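Exocyst complex component EXO70 (Saccharomyces cerevisiae, PDB 2B1E) acts as a subunit of the exocyst, the complex that tethers secretory vesicles to sites of exocytosis, and takes part in assembling that complex. Local coordinates at residues 243-246 with 247-251; 178-181 with 182-185. All blocks are in the same frame, centred on the assembly; numbering follows the deposited sequence.

Contact 1: residues 243-246 with 247-251; sequences GFFS and FELVE
F245 lies between two residues of the next turn, E248 and L249. Its ring edge meets E248: OE2 of E248 sits near the ring plane, 3.6 Å from CE1 of F245, and the ring and carboxylate planes are 69° apart. L249 approaches the other flank of the same ring. Its CD2 comes within 3.5 Å of CE2 of F245, and the two side chains cross at about a right angle. The ring gets there because CG of F245 is anti to the backbone N (chi1 -179°), which swings it along the helix toward the later turn. F244 and F247 point the same way, side by side, with CD2 of F244 3.7 Å from CE2 of F247.

Backbone bonds hold the same turn together. V250 N donates to S246 O at 2.8 Å, a fairly straight bond of 159°. L249 N donates to F245 O in the carbonyl plane. F247 N reaches F244 O at 3.1 Å from above the carbonyl plane. At the start, S246 OG donates to G243 O at 2.8 Å, nearly in line with the C=O bond, and S246 N also donates to it, so two donors grip this oxygen.

Further out, G176 N donates to E248 OE1, while OE2 stays at the ring edge. The F244 ring meets F323 edge-to-face, while V250 packs on V278 and T282 of helix 268-299. This is the N-terminal part of helix 245-259, where i to i+3 and i to i+4 side-chain packing accompanies the backbone bonds in an elongated all-helical subunit.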
# COMPACT_ATOMS: atom_id res chain seq x y z
N GLY A 243 -8.72 0.22 -6.28
CA GLY A 243 -7.72 -0.77 -5.92
C GLY A 243 -6.65 -0.23 -4.98
O GLY A 243 -6.13 -0.96 -4.14
N PHE A 244 -6.31 1.04 -5.13
CA PHE A 244 -5.31 1.66 -4.28
C PHE A 244 -5.89 1.92 -2.90
O PHE A 244 -5.18 2.30 -1.97
CB PHE A 244 -4.83 2.98 -4.89
CG PHE A 244 -4.00 2.80 -6.13
CD1 PHE A 244 -4.11 3.69 -7.19
CD2 PHE A 244 -3.11 1.74 -6.24
CE1 PHE A 244 -3.35 3.52 -8.34
CE2 PHE A 244 -2.34 1.57 -7.38
CZ PHE A 244 -2.46 2.46 -8.44
N PHE A 245 -7.20 1.69 -2.77
CA PHE A 245 -7.87 1.89 -1.49
C PHE A 245 -7.32 0.88 -0.49
O PHE A 245 -7.35 1.12 0.72
CB PHE A 245 -9.38 1.69 -1.64
CG PHE A 245 -10.14 1.89 -0.36
CD1 PHE A 245 -10.03 3.08 0.35
CD2 PHE A 245 -10.96 0.89 0.14
CE1 PHE A 245 -10.71 3.27 1.53
CE2 PHE A 245 -11.65 1.07 1.33
CZ PHE A 245 -11.53 2.26 2.03
N SER A 246 -6.82 -0.23 -1.00
CA SER A 246 -6.26 -1.28 -0.16
C SER A 246 -5.14 -0.73 0.73
O SER A 246 -4.96 -1.18 1.86
CB SER A 246 -5.71 -2.41 -1.03
OG SER A 246 -4.70 -1.94 -1.90
N PHE A 247 -4.40 0.25 0.22
CA PHE A 247 -3.32 0.85 1.00
C PHE A 247 -3.88 1.51 2.26
O PHE A 247 -3.25 1.47 3.32
CB PHE A 247 -2.56 1.89 0.17
CG PHE A 247 -1.73 1.31 -0.94
CD1 PHE A 247 -0.92 0.20 -0.71
CD2 PHE A 247 -1.72 1.90 -2.20
CE1 PHE A 247 -0.11 -0.32 -1.73
CE2 PHE A 247 -0.92 1.39 -3.22
CZ PHE A 247 -0.12 0.28 -2.99
N GLU A 248 -5.06 2.12 2.14
CA GLU A 248 -5.69 2.78 3.28
C GLU A 248 -6.31 1.76 4.23
O GLU A 248 -6.45 2.02 5.43
CB GLU A 248 -6.75 3.77 2.81
CG GLU A 248 -6.21 4.88 1.93
CD GLU A 248 -7.28 5.87 1.52
OE1 GLU A 248 -7.04 6.64 0.56
OE2 GLU A 248 -8.36 5.89 2.14
N LEU A 249 -6.70 0.61 3.70
CA LEU A 249 -7.28 -0.44 4.52
C LEU A 249 -6.17 -1.10 5.33
O LEU A 249 -6.35 -1.41 6.51
CB LEU A 249 -7.98 -1.49 3.65
CG LEU A 249 -9.28 -1.04 2.97
CD1 LEU A 249 -9.79 -2.15 2.06
CD2 LEU A 249 -10.32 -0.69 4.03
N VAL A 250 -5.02 -1.29 4.70
CA VAL A 250 -3.88 -1.89 5.40
C VAL A 250 -3.53 -1.01 6.59
O VAL A 250 -3.24 -1.51 7.68
CB VAL A 250 -2.64 -1.98 4.47
CG1 VAL A 250 -1.40 -2.36 5.28
CG2 VAL A 250 -2.89 -3.03 3.38
N GLU A 251 -3.58 0.30 6.39
CA GLU A 251 -3.28 1.26 7.44
C GLU A 251 -4.31 1.17 8.57
O GLU A 251 -3.98 1.31 9.75
CB GLU A 251 -3.29 2.68 6.87
CG GLU A 251 -3.14 3.77 7.92
CD GLU A 251 -3.41 5.16 7.37
OE1 GLU A 251 -3.49 6.11 8.18
OE2 GLU A 251 -3.55 5.30 6.12

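Contact 2: residues 178-181 with 182-185; sequences SGMN and SYTE
Three i to i+4 bonds set the first turn of helix 180-201: Y183 N to G179 O at 3.2 Å and 165°, T184 N to M180 O, and E185 N to N181 O. M180 and Y183 run side by side, pointing the same way. The M180 chain bends at chi2 and chi3 (69° and -87°), which folds its methyl CE back to 3.3 Å from CD2 of Y183. The same methyl also lies close to CB of Y183. Beyond this pair, Y183 packs on Y224 and L227 of helix 209-233, and L227 touches M180 too.

T184 adds a side-chain bond to the backbone one. Its OG1 donates to M180 O at 2.8 Å, while T184 N reaches that oxygen at 3.0 Å from the opposite face of the carbonyl plane. OG1 also bonds S252 OG, so the hydroxyl joins this turn to helix 245-259. A valine here would probably leave M180 O with its backbone donor but without the hydroxyl, and S252 OG without this partner.

Before the helix, S178 OG accepts from M180 N at 3.2 Å. N181 ND2 makes a weak bond back to S178 O. S182 OG bonds Q103 NE2, tying the turn to helix 102-108. A serine hydroxyl that accepts from a backbone N-H of the first turn is characteristic of a capped helix N-terminus.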
# COMPACT_ATOMS: atom_id res chain seq x y z
N SER A 178 -12.56 7.89 1.80
CA SER A 178 -13.44 6.87 2.36
C SER A 178 -13.84 7.11 3.81
O SER A 178 -13.14 7.79 4.56
CB SER A 178 -12.77 5.50 2.25
OG SER A 178 -13.59 4.49 2.81
N GLY A 179 -14.98 6.54 4.19
CA GLY A 179 -15.46 6.69 5.55
C GLY A 179 -14.85 5.67 6.49
O GLY A 179 -15.13 5.66 7.68
N MET A 180 -14.00 4.80 5.93
CA MET A 180 -13.34 3.78 6.73
C MET A 180 -12.30 4.44 7.63
O MET A 180 -11.95 3.91 8.69
CB MET A 180 -12.67 2.75 5.81
CG MET A 180 -12.29 1.45 6.50
SD MET A 180 -13.72 0.44 6.97
CE MET A 180 -14.10 1.13 8.57
N ASN A 181 -11.83 5.61 7.21
CA ASN A 181 -10.84 6.36 7.97
C ASN A 181 -11.39 6.88 9.29
O ASN A 181 -10.79 6.68 10.35
CB ASN A 181 -10.31 7.53 7.13
CG ASN A 181 -9.67 7.07 5.83
OD1 ASN A 181 -8.77 6.24 5.83
ND2 ASN A 181 -10.15 7.62 4.71
N SER A 182 -12.53 7.56 9.23
CA SER A 182 -13.16 8.09 10.44
C SER A 182 -13.59 6.94 11.34
O SER A 182 -13.30 6.93 12.53
CB SER A 182 -14.38 8.94 10.09
OG SER A 182 -13.99 10.10 9.38
N TYR A 183 -14.28 5.97 10.75
CA TYR A 183 -14.75 4.80 11.49
C TYR A 183 -13.60 4.23 12.30
O TYR A 183 -13.77 3.85 13.46
CB TYR A 183 -15.28 3.74 10.53
CG TYR A 183 -15.95 2.57 11.22
CD1 TYR A 183 -17.32 2.55 11.45
CD2 TYR A 183 -15.20 1.47 11.67
CE1 TYR A 183 -17.94 1.48 12.10
CE2 TYR A 183 -15.80 0.40 12.32
CZ TYR A 183 -17.17 0.41 12.53
OH TYR A 183 -17.76 -0.66 13.16
N THR A 184 -12.43 4.16 11.67
CA THR A 184 -11.23 3.64 12.32
C THR A 184 -10.78 4.55 13.45
O THR A 184 -10.49 4.08 14.56
CB THR A 184 -10.07 3.49 11.33
OG1 THR A 184 -10.36 2.44 10.40
CG2 THR A 184 -8.78 3.15 12.07
N GLU A 185 -10.70 5.85 13.17
CA GLU A 185 -10.27 6.81 14.18
C GLU A 185 -11.20 6.78 15.38
O GLU A 185 -10.75 6.85 16.53
CB GLU A 185 -10.24 8.22 13.59
CG GLU A 185 -9.49 9.22 14.45
CD GLU A 185 -9.64 10.65 13.96
OE1 GLU A 185 -9.56 10.88 12.74
OE2 GLU A 185 -9.85 11.55 14.81

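Overall arrangement
Contact 2 comes first in the chain, and contact 1 follows after helix 209-233. Their centres are 12 Å apart, and the two helix starts pack directly on each other. CE1 of F245 lies 3.1 Å from CB of S178, a tight approach. Beside it, CD2 of L249 meets CG of M180 at 3.8 Å. CB of M180 also lies 4.0 Å from CZ of F245. OE2 of E248 is 3.6 Å from ND2 of N181, a packing approach. Contact 1 sits about 6 Å from the centre of the chain and contact 2 about 17 Å, measured from their centres. The packing between them joins helices 180-201 and 245-259 near the middle of the elongated chain.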